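Local coordinates for protein ascorbate-specific PTS system EIIA component (Streptococcus pyogenes serotype M1, PDB 2OQT) that probably relays phosphate, as the cytoplasmic IIA component, in a phosphoenolpyruvate-dependent phosphotransferase system for ascorbate uptake, at residues A[2-8]-A[79-83]; A[26-31]-A[100-104]; A[37-41]-A[75-80]. All coordinates share one frame; numbering follows the deposited sequence.

Contacts 1 and 2 are buried and rest on neighbouring strands of one mixed sheet, 80-86 and 97-105, paired antiparallel. Contact 1 lays the N-terminal helix 4-10 on the first of these strands, and contact 2 lays helix 23-36 on the second. F81 and L83 of contact 1 also pack on L102 of the strand in contact 2. Contact 3 lies nearer the surface, where two loops meet and the second runs into strand 80-86, so that it shares N79 and A80 with contact 1. The chemistry follows the place: contact 1 is side-chain packing round an aromatic ring without hydrogen bonds, contact 2 adds one weak hydroxyl bond, and contact 3 relies on backbone bonds and an arginine.

Contact 1: A[2-8]-A[79-83]; sequences MNLKQAL and NAFAL. Unlike the reference sequence in segment 2-8: L8 (reference Phe).
L4 and F81 make the tight centre of this contact, with CD1 of L4 set over one face of the phenyl ring, 3.7 Å from its centroid, in a CH-pi contact. The leucine gets there because its CG is anti to the backbone N (chi1 171°), and the two side chains cross at about a right angle. A7 comes to the ring's edge instead, its CB 3.5 Å from CD2 of F81. Selenomethionine M2 approaches obliquely: its SE is 4.4 Å from the F81 centroid, a Met-aromatic contact, and also rests 3.4 Å from CB of N79. At the far end L8 touches CB of F81 with CD1 at 3.7 Å. No hydrogen bond crosses between the segments.

The outer side of the helix is looser and polar. N3 caps its N-terminus, OD1 taking a weak bond from N of Q6 as well as one from NZ of K150, while NZ of K5 forms a salt bridge with OE2 of E147. Helix 4-10 thus covers strand 80-86 beside helix 139-149, whose V146 and L143 meet L4 and L8, and F81 extends to L102 of strand 97-105 and to A116 and I120 of helix 111-124.

Contact 2: A[26-31]-A[100-104]; sequences AVRLAV and VLLTL
A30 faces L101 and T103 where helix 23-36 lies against strand 97-105, the helix-on-sheet packing of an alpha/beta sandwich. Both strand residues direct their CB atoms toward the helix, while L102 between them directs its CB away, and its side chain packs on I120 and L123 of helix 111-124, so helices lie against both sides of the strand.

The apolar contacts gather on L101. Its CB lies 3.7 Å from CB of A30, where the short alanine side chain lets helix and strand come close: the CA atoms of these two residues are 6.2 Å apart, the nearest such approach between the segments. With CG anti to the carbonyl carbon (chi1 -61°), the leucine reaches back one turn along the helix, and its CD2 branch does the touching there. That methyl sits 4.2 Å from CB of A26, and CG2 of V27 lies 4.3 Å from the same CD2. V27 and V31 turn their sides instead to I48 of helix 42-55, and V31 also meets V40, so the same helix is packed from a second direction.

Within the helix, O of V27 accepts from N of A30 and from N of V31, whereas the bond from N of A30 to O of A26 is weak.

A single polar bond crosses the interface, and all the residues that touch here are buried. T103 carries OG1 anti to its carbonyl carbon (chi1 -49°), which turns the hydroxyl to the helix; OG1 donates weakly to O of A30 at 3.0 Å and lies 3.4 Å from CB of the same alanine.

Contact 3: A[37-41]-A[75-80]; sequences SKAVT and GVNRNA
A single antiparallel beta bridge joins the loop between helices 23-36 and 42-55 to the loop that leads into strand 80-86. V40 and V76 form its non-hydrogen-bonded pair, CA atoms 4.5 Å apart, and their side chains lie side by side, pointing the same way. The bonds fall on the residues next to them. N of T41 donates to O of G75 at 2.7 Å, in the carbonyl plane, and the same oxygen takes a CA-H...O contact from V40. On the other side N of N77 donates to O of A39 at 2.9 Å, nearly along the C=O axis, and N of R78 adds a weak bond to that carbonyl. G75 has a positive phi, a backbone shape that suits glycine, as the chain enters the bridge.

Beyond the bridge R78 folds back over the first loop. Its chain runs extended as far as CD and bends at chi3 (87°), which brings the guanidinium over A39, whose CB lies against one face, while that methyl also packs on CB of A80. N11 ties the group down further, since its OD1 bonds both NH2 of R78 and OG of S37. NH2 also donates to O of S37 at 2.6 Å, with an N-H...O angle of 161°; the oxygen lies in the guanidinium plane, whereas the nitrogen stands 42° out of the carbonyl plane.

Contact 1: A[2-8]-A[79-83]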
loop_
_atom_site.group_PDB
_atom_site.type_symbol
_atom_site.label_atom_id
_atom_site.label_comp_id
_atom_site.label_asym_id
_atom_site.label_seq_id
_atom_site.Cartn_x
_atom_site.Cartn_y
_atom_site.Cartn_z
HETATM N N MSE A 2 5.319 11.597 8.522
HETATM C CA MSE A 2 4.069 11.221 7.822
HETATM C C MSE A 2 2.853 10.684 8.550
HETATM O O MSE A 2 2.954 9.765 9.345
HETATM C CB MSE A 2 4.422 10.188 6.775
HETATM C CG MSE A 2 4.871 10.760 5.488
HETATM SE SE MSE A 2 4.573 9.345 4.207
HETATM C CE MSE A 2 6.010 8.073 4.878
ATOM N N ASN A 3 1.692 11.227 8.201
ATOM C CA ASN A 3 0.421 10.726 8.694
ATOM C C ASN A 3 -0.230 9.998 7.546
ATOM O O ASN A 3 -0.304 10.534 6.450
ATOM C CB ASN A 3 -0.461 11.887 9.204
ATOM C CG ASN A 3 -1.943 11.497 9.379
ATOM O OD1 ASN A 3 -2.409 10.460 8.891
ATOM N ND2 ASN A 3 -2.694 12.350 10.070
ATOM N N LEU A 4 -0.707 8.783 7.785
ATOM C CA LEU A 4 -1.313 7.981 6.724
ATOM C C LEU A 4 -2.564 8.580 6.102
ATOM O O LEU A 4 -2.630 8.686 4.885
ATOM C CB LEU A 4 -1.569 6.557 7.202
ATOM C CG LEU A 4 -2.384 5.646 6.285
ATOM C CD1 LEU A 4 -1.638 5.352 4.990
ATOM C CD2 LEU A 4 -2.749 4.367 7.028
ATOM N N LYS A 5 -3.541 8.970 6.920
ATOM C CA LYS A 5 -4.730 9.694 6.453
ATOM C C LYS A 5 -4.373 10.903 5.614
ATOM O O LYS A 5 -4.862 11.072 4.501
ATOM C CB LYS A 5 -5.589 10.163 7.640
ATOM C CG LYS A 5 -7.104 9.919 7.475
ATOM C CD LYS A 5 -7.844 11.150 6.945
ATOM C CE LYS A 5 -8.360 12.042 8.085
ATOM N NZ LYS A 5 -9.407 11.337 8.904
ATOM N N GLN A 6 -3.501 11.748 6.134
ATOM C CA GLN A 6 -3.191 12.971 5.446
ATOM C C GLN A 6 -2.513 12.673 4.145
ATOM O O GLN A 6 -2.861 13.264 3.125
ATOM C CB GLN A 6 -2.319 13.892 6.304
ATOM C CG GLN A 6 -2.132 15.296 5.702
ATOM C CD GLN A 6 -3.483 15.977 5.343
ATOM O OE1 GLN A 6 -4.474 15.911 6.112
ATOM N NE2 GLN A 6 -3.527 16.602 4.164
ATOM N N ALA A 7 -1.529 11.772 4.195
ATOM C CA ALA A 7 -0.731 11.356 3.015
ATOM C C ALA A 7 -1.625 10.887 1.867
ATOM O O ALA A 7 -1.345 11.122 0.687
ATOM C CB ALA A 7 0.256 10.245 3.403
ATOM N N LEU A 8 -2.710 10.229 2.255
ATOM C CA LEU A 8 -3.632 9.584 1.339
ATOM C C LEU A 8 -4.503 10.630 0.653
ATOM O O LEU A 8 -4.924 10.456 -0.508
ATOM C CB LEU A 8 -4.496 8.622 2.134
ATOM C CG LEU A 8 -4.472 7.093 2.042
ATOM C CD1 LEU A 8 -3.261 6.399 1.378
ATOM C CD2 LEU A 8 -4.778 6.519 3.449
ATOM N N ASN A 79 7.676 11.597 0.303
ATOM C CA ASN A 79 6.979 10.603 1.133
ATOM C C ASN A 79 5.468 10.601 0.864
ATOM O O ASN A 79 4.799 11.672 0.767
ATOM C CB ASN A 79 7.272 10.766 2.619
ATOM C CG ASN A 79 8.776 10.795 2.953
ATOM O OD1 ASN A 79 9.144 11.391 3.952
ATOM N ND2 ASN A 79 9.637 10.190 2.120
ATOM N N ALA A 80 4.944 9.388 0.712
ATOM C CA ALA A 80 3.576 9.178 0.240
ATOM C C ALA A 80 3.160 7.790 0.613
ATOM O O ALA A 80 4.011 6.916 0.858
ATOM C CB ALA A 80 3.504 9.335 -1.271
ATOM N N PHE A 81 1.845 7.632 0.707
ATOM C CA PHE A 81 1.175 6.367 0.810
ATOM C C PHE A 81 0.160 6.349 -0.311
ATOM O O PHE A 81 -0.368 7.405 -0.699
ATOM C CB PHE A 81 0.386 6.220 2.102
ATOM C CG PHE A 81 1.225 6.003 3.351
ATOM C CD1 PHE A 81 1.892 4.782 3.573
ATOM C CD2 PHE A 81 1.289 7.004 4.348
ATOM C CE1 PHE A 81 2.645 4.579 4.769
ATOM C CE2 PHE A 81 2.029 6.821 5.533
ATOM C CZ PHE A 81 2.709 5.597 5.747
ATOM N N ALA A 82 -0.125 5.132 -0.782
ATOM C CA ALA A 82 -1.225 4.853 -1.666
ATOM C C ALA A 82 -2.021 3.699 -1.045
ATOM O O ALA A 82 -1.518 3.035 -0.137
ATOM C CB ALA A 82 -0.720 4.542 -3.082
ATOM N N LEU A 83 -3.271 3.496 -1.481
ATOM C CA LEU A 83 -4.131 2.401 -0.963
ATOM C C LEU A 83 -5.103 1.905 -1.998
ATOM O O LEU A 83 -6.012 2.633 -2.441
ATOM C CB LEU A 83 -4.874 2.791 0.313
ATOM C CG LEU A 83 -5.906 1.888 1.018
ATOM C CD1 LEU A 83 -5.779 0.463 0.691
ATOM C CD2 LEU A 83 -5.777 2.026 2.540
#

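Contact 2: A[26-31]-A[100-104]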
loop_
_atom_site.group_PDB
_atom_site.type_symbol
_atom_site.label_atom_id
_atom_site.label_comp_id
_atom_site.label_asym_id
_atom_site.label_seq_id
_atom_site.Cartn_x
_atom_site.Cartn_y
_atom_site.Cartn_z
ATOM N N ALA A 26 -0.804 -6.265 -9.802
ATOM C CA ALA A 26 -1.352 -5.641 -8.584
ATOM C C ALA A 26 -0.408 -4.593 -8.008
ATOM O O ALA A 26 -0.814 -3.550 -7.488
ATOM C CB ALA A 26 -1.641 -6.685 -7.565
ATOM N N VAL A 27 0.874 -4.885 -8.122
ATOM C CA VAL A 27 1.885 -3.949 -7.705
ATOM C C VAL A 27 1.861 -2.725 -8.628
ATOM O O VAL A 27 1.885 -1.607 -8.141
ATOM C CB VAL A 27 3.246 -4.666 -7.597
ATOM C CG1 VAL A 27 4.395 -3.711 -7.619
ATOM C CG2 VAL A 27 3.252 -5.444 -6.341
ATOM N N ARG A 28 1.827 -2.932 -9.935
ATOM C CA ARG A 28 1.705 -1.827 -10.874
ATOM C C ARG A 28 0.535 -0.927 -10.479
ATOM O O ARG A 28 0.677 0.290 -10.376
ATOM C CB ARG A 28 1.515 -2.373 -12.287
ATOM C CG ARG A 28 1.285 -1.339 -13.371
ATOM C CD ARG A 28 1.266 -2.023 -14.735
ATOM N NE ARG A 28 2.610 -2.122 -15.315
ATOM C CZ ARG A 28 3.047 -3.153 -16.041
ATOM N NH1 ARG A 28 2.245 -4.200 -16.267
ATOM N NH2 ARG A 28 4.290 -3.146 -16.518
ATOM N N LEU A 29 -0.626 -1.543 -10.247
ATOM C CA LEU A 29 -1.850 -0.796 -9.930
ATOM C C LEU A 29 -1.703 -0.091 -8.598
ATOM O O LEU A 29 -2.340 0.931 -8.363
ATOM C CB LEU A 29 -3.084 -1.730 -9.910
ATOM C CG LEU A 29 -3.625 -2.365 -11.225
ATOM C CD1 LEU A 29 -4.626 -3.455 -10.866
ATOM C CD2 LEU A 29 -4.253 -1.317 -12.228
ATOM N N ALA A 30 -0.864 -0.631 -7.717
ATOM C CA ALA A 30 -0.781 -0.110 -6.377
ATOM C C ALA A 30 0.145 1.102 -6.342
ATOM O O ALA A 30 0.010 1.983 -5.484
ATOM C CB ALA A 30 -0.328 -1.187 -5.420
ATOM N N VAL A 31 1.092 1.146 -7.266
ATOM C CA VAL A 31 2.061 2.240 -7.342
ATOM C C VAL A 31 1.522 3.369 -8.237
ATOM O O VAL A 31 1.886 4.523 -8.087
ATOM C CB VAL A 31 3.437 1.745 -7.901
ATOM C CG1 VAL A 31 4.455 2.881 -7.922
ATOM C CG2 VAL A 31 4.008 0.582 -7.076
ATOM N N VAL A 100 -5.537 -6.367 -0.388
ATOM C CA VAL A 100 -5.268 -4.958 -0.141
ATOM C C VAL A 100 -3.780 -4.596 -0.151
ATOM O O VAL A 100 -2.991 -5.089 0.642
ATOM C CB VAL A 100 -5.950 -4.492 1.168
ATOM C CG1 VAL A 100 -5.746 -2.979 1.396
ATOM C CG2 VAL A 100 -7.455 -4.863 1.137
ATOM N N LEU A 101 -3.423 -3.691 -1.049
ATOM C CA LEU A 101 -2.049 -3.159 -1.154
ATOM C C LEU A 101 -1.954 -1.706 -0.696
ATOM O O LEU A 101 -2.561 -0.783 -1.302
ATOM C CB LEU A 101 -1.535 -3.297 -2.584
ATOM C CG LEU A 101 -1.478 -4.772 -3.049
ATOM C CD1 LEU A 101 -2.802 -5.223 -3.694
ATOM C CD2 LEU A 101 -0.280 -5.022 -3.971
ATOM N N LEU A 102 -1.208 -1.539 0.399
ATOM C CA LEU A 102 -0.761 -0.244 0.886
ATOM C C LEU A 102 0.710 0.057 0.550
ATOM O O LEU A 102 1.611 -0.148 1.354
ATOM C CB LEU A 102 -0.963 -0.151 2.394
ATOM C CG LEU A 102 -1.503 1.206 2.825
ATOM C CD1 LEU A 102 -2.382 1.041 4.050
ATOM C CD2 LEU A 102 -0.393 2.179 3.074
ATOM N N THR A 103 0.931 0.544 -0.655
ATOM C CA THR A 103 2.182 1.153 -1.062
ATOM C C THR A 103 2.719 2.257 -0.184
ATOM O O THR A 103 2.010 3.181 0.214
ATOM C CB THR A 103 1.997 1.692 -2.442
ATOM O OG1 THR A 103 1.406 0.625 -3.163
ATOM C CG2 THR A 103 3.331 2.091 -3.077
ATOM N N LEU A 104 4.012 2.175 0.028
ATOM C CA LEU A 104 4.712 3.096 0.876
ATOM C C LEU A 104 5.893 3.641 0.114
ATOM O O LEU A 104 6.646 2.864 -0.433
ATOM C CB LEU A 104 5.234 2.291 2.056
ATOM C CG LEU A 104 6.158 2.890 3.091
ATOM C CD1 LEU A 104 6.579 1.720 3.951
ATOM C CD2 LEU A 104 7.347 3.454 2.492
#

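Contact 3: A[37-41]-A[75-80]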
loop_
_atom_site.group_PDB
_atom_site.type_symbol
_atom_site.label_atom_id
_atom_site.label_comp_id
_atom_site.label_asym_id
_atom_site.label_seq_id
_atom_site.Cartn_x
_atom_site.Cartn_y
_atom_site.Cartn_z
ATOM N N SER A 37 0.127 11.193 -8.741
ATOM C CA SER A 37 0.216 12.377 -7.907
ATOM C C SER A 37 1.624 12.981 -7.979
ATOM O O SER A 37 1.975 13.900 -7.226
ATOM C CB SER A 37 -0.180 12.031 -6.484
ATOM O OG SER A 37 0.709 11.083 -5.873
ATOM N N LYS A 38 2.397 12.476 -8.929
ATOM C CA LYS A 38 3.843 12.738 -9.046
ATOM C C LYS A 38 4.718 12.560 -7.770
ATOM O O LYS A 38 5.777 13.179 -7.675
ATOM C CB LYS A 38 4.178 14.089 -9.744
ATOM C CG LYS A 38 3.109 14.797 -10.639
ATOM C CD LYS A 38 2.704 14.050 -11.923
ATOM C CE LYS A 38 3.523 14.461 -13.199
ATOM N NZ LYS A 38 4.016 15.884 -13.278
ATOM N N ALA A 39 4.324 11.687 -6.829
ATOM C CA ALA A 39 5.183 11.409 -5.649
ATOM C C ALA A 39 6.362 10.506 -6.030
ATOM O O ALA A 39 7.450 10.663 -5.482
ATOM C CB ALA A 39 4.380 10.787 -4.506
ATOM N N VAL A 40 6.106 9.551 -6.949
ATOM C CA VAL A 40 7.112 8.648 -7.501
ATOM C C VAL A 40 7.042 8.548 -9.031
ATOM O O VAL A 40 6.090 8.987 -9.668
ATOM C CB VAL A 40 7.047 7.203 -6.907
ATOM C CG1 VAL A 40 6.948 7.233 -5.393
ATOM C CG2 VAL A 40 5.877 6.355 -7.525
ATOM N N THR A 41 8.048 7.879 -9.569
ATOM C CA THR A 41 8.306 7.695 -10.967
ATOM C C THR A 41 8.078 6.187 -11.222
ATOM O O THR A 41 7.999 5.377 -10.279
ATOM C CB THR A 41 9.778 8.196 -11.203
ATOM O OG1 THR A 41 9.781 9.637 -11.365
ATOM C CG2 THR A 41 10.468 7.570 -12.372
ATOM N N GLY A 75 13.316 6.609 -7.613
ATOM C CA GLY A 75 12.095 7.029 -8.275
ATOM C C GLY A 75 11.170 7.764 -7.311
ATOM O O GLY A 75 10.008 7.996 -7.647
ATOM N N VAL A 76 11.705 8.175 -6.157
ATOM C CA VAL A 76 10.925 8.806 -5.077
ATOM C C VAL A 76 11.228 10.278 -4.883
ATOM O O VAL A 76 12.358 10.622 -4.609
ATOM C CB VAL A 76 11.126 8.036 -3.715
ATOM C CG1 VAL A 76 10.311 8.689 -2.598
ATOM C CG2 VAL A 76 10.764 6.534 -3.849
ATOM N N ASN A 77 10.252 11.181 -5.021
ATOM C CA ASN A 77 10.548 12.610 -4.747
ATOM C C ASN A 77 10.034 13.055 -3.384
ATOM O O ASN A 77 10.568 14.023 -2.788
ATOM C CB ASN A 77 10.121 13.575 -5.888
ATOM C CG ASN A 77 10.635 15.077 -5.679
ATOM O OD1 ASN A 77 11.864 15.388 -5.544
ATOM N ND2 ASN A 77 9.679 15.998 -5.670
ATOM N N ARG A 78 9.059 12.301 -2.871
ATOM C CA ARG A 78 8.222 12.732 -1.778
ATOM C C ARG A 78 7.634 11.529 -1.038
ATOM O O ARG A 78 7.146 10.555 -1.675
ATOM C CB ARG A 78 7.084 13.574 -2.362
ATOM C CG ARG A 78 6.009 14.039 -1.381
ATOM C CD ARG A 78 5.084 15.062 -2.049
ATOM N NE ARG A 78 3.941 14.495 -2.786
ATOM C CZ ARG A 78 3.736 14.630 -4.104
ATOM N NH1 ARG A 78 4.629 15.259 -4.867
ATOM N NH2 ARG A 78 2.641 14.103 -4.672
ATOM N N ASN A 79 7.676 11.597 0.303
ATOM C CA ASN A 79 6.979 10.603 1.133
ATOM C C ASN A 79 5.468 10.601 0.864
ATOM O O ASN A 79 4.799 11.672 0.767
ATOM C CB ASN A 79 7.272 10.766 2.619
ATOM C CG ASN A 79 8.776 10.795 2.953
ATOM O OD1 ASN A 79 9.144 11.391 3.952
ATOM N ND2 ASN A 79 9.637 10.190 2.120
ATOM N N ALA A 80 4.944 9.388 0.712
ATOM C CA ALA A 80 3.576 9.178 0.240
ATOM C C ALA A 80 3.160 7.790 0.613
ATOM O O ALA A 80 4.011 6.916 0.858
ATOM C CB ALA A 80 3.504 9.335 -1.271
#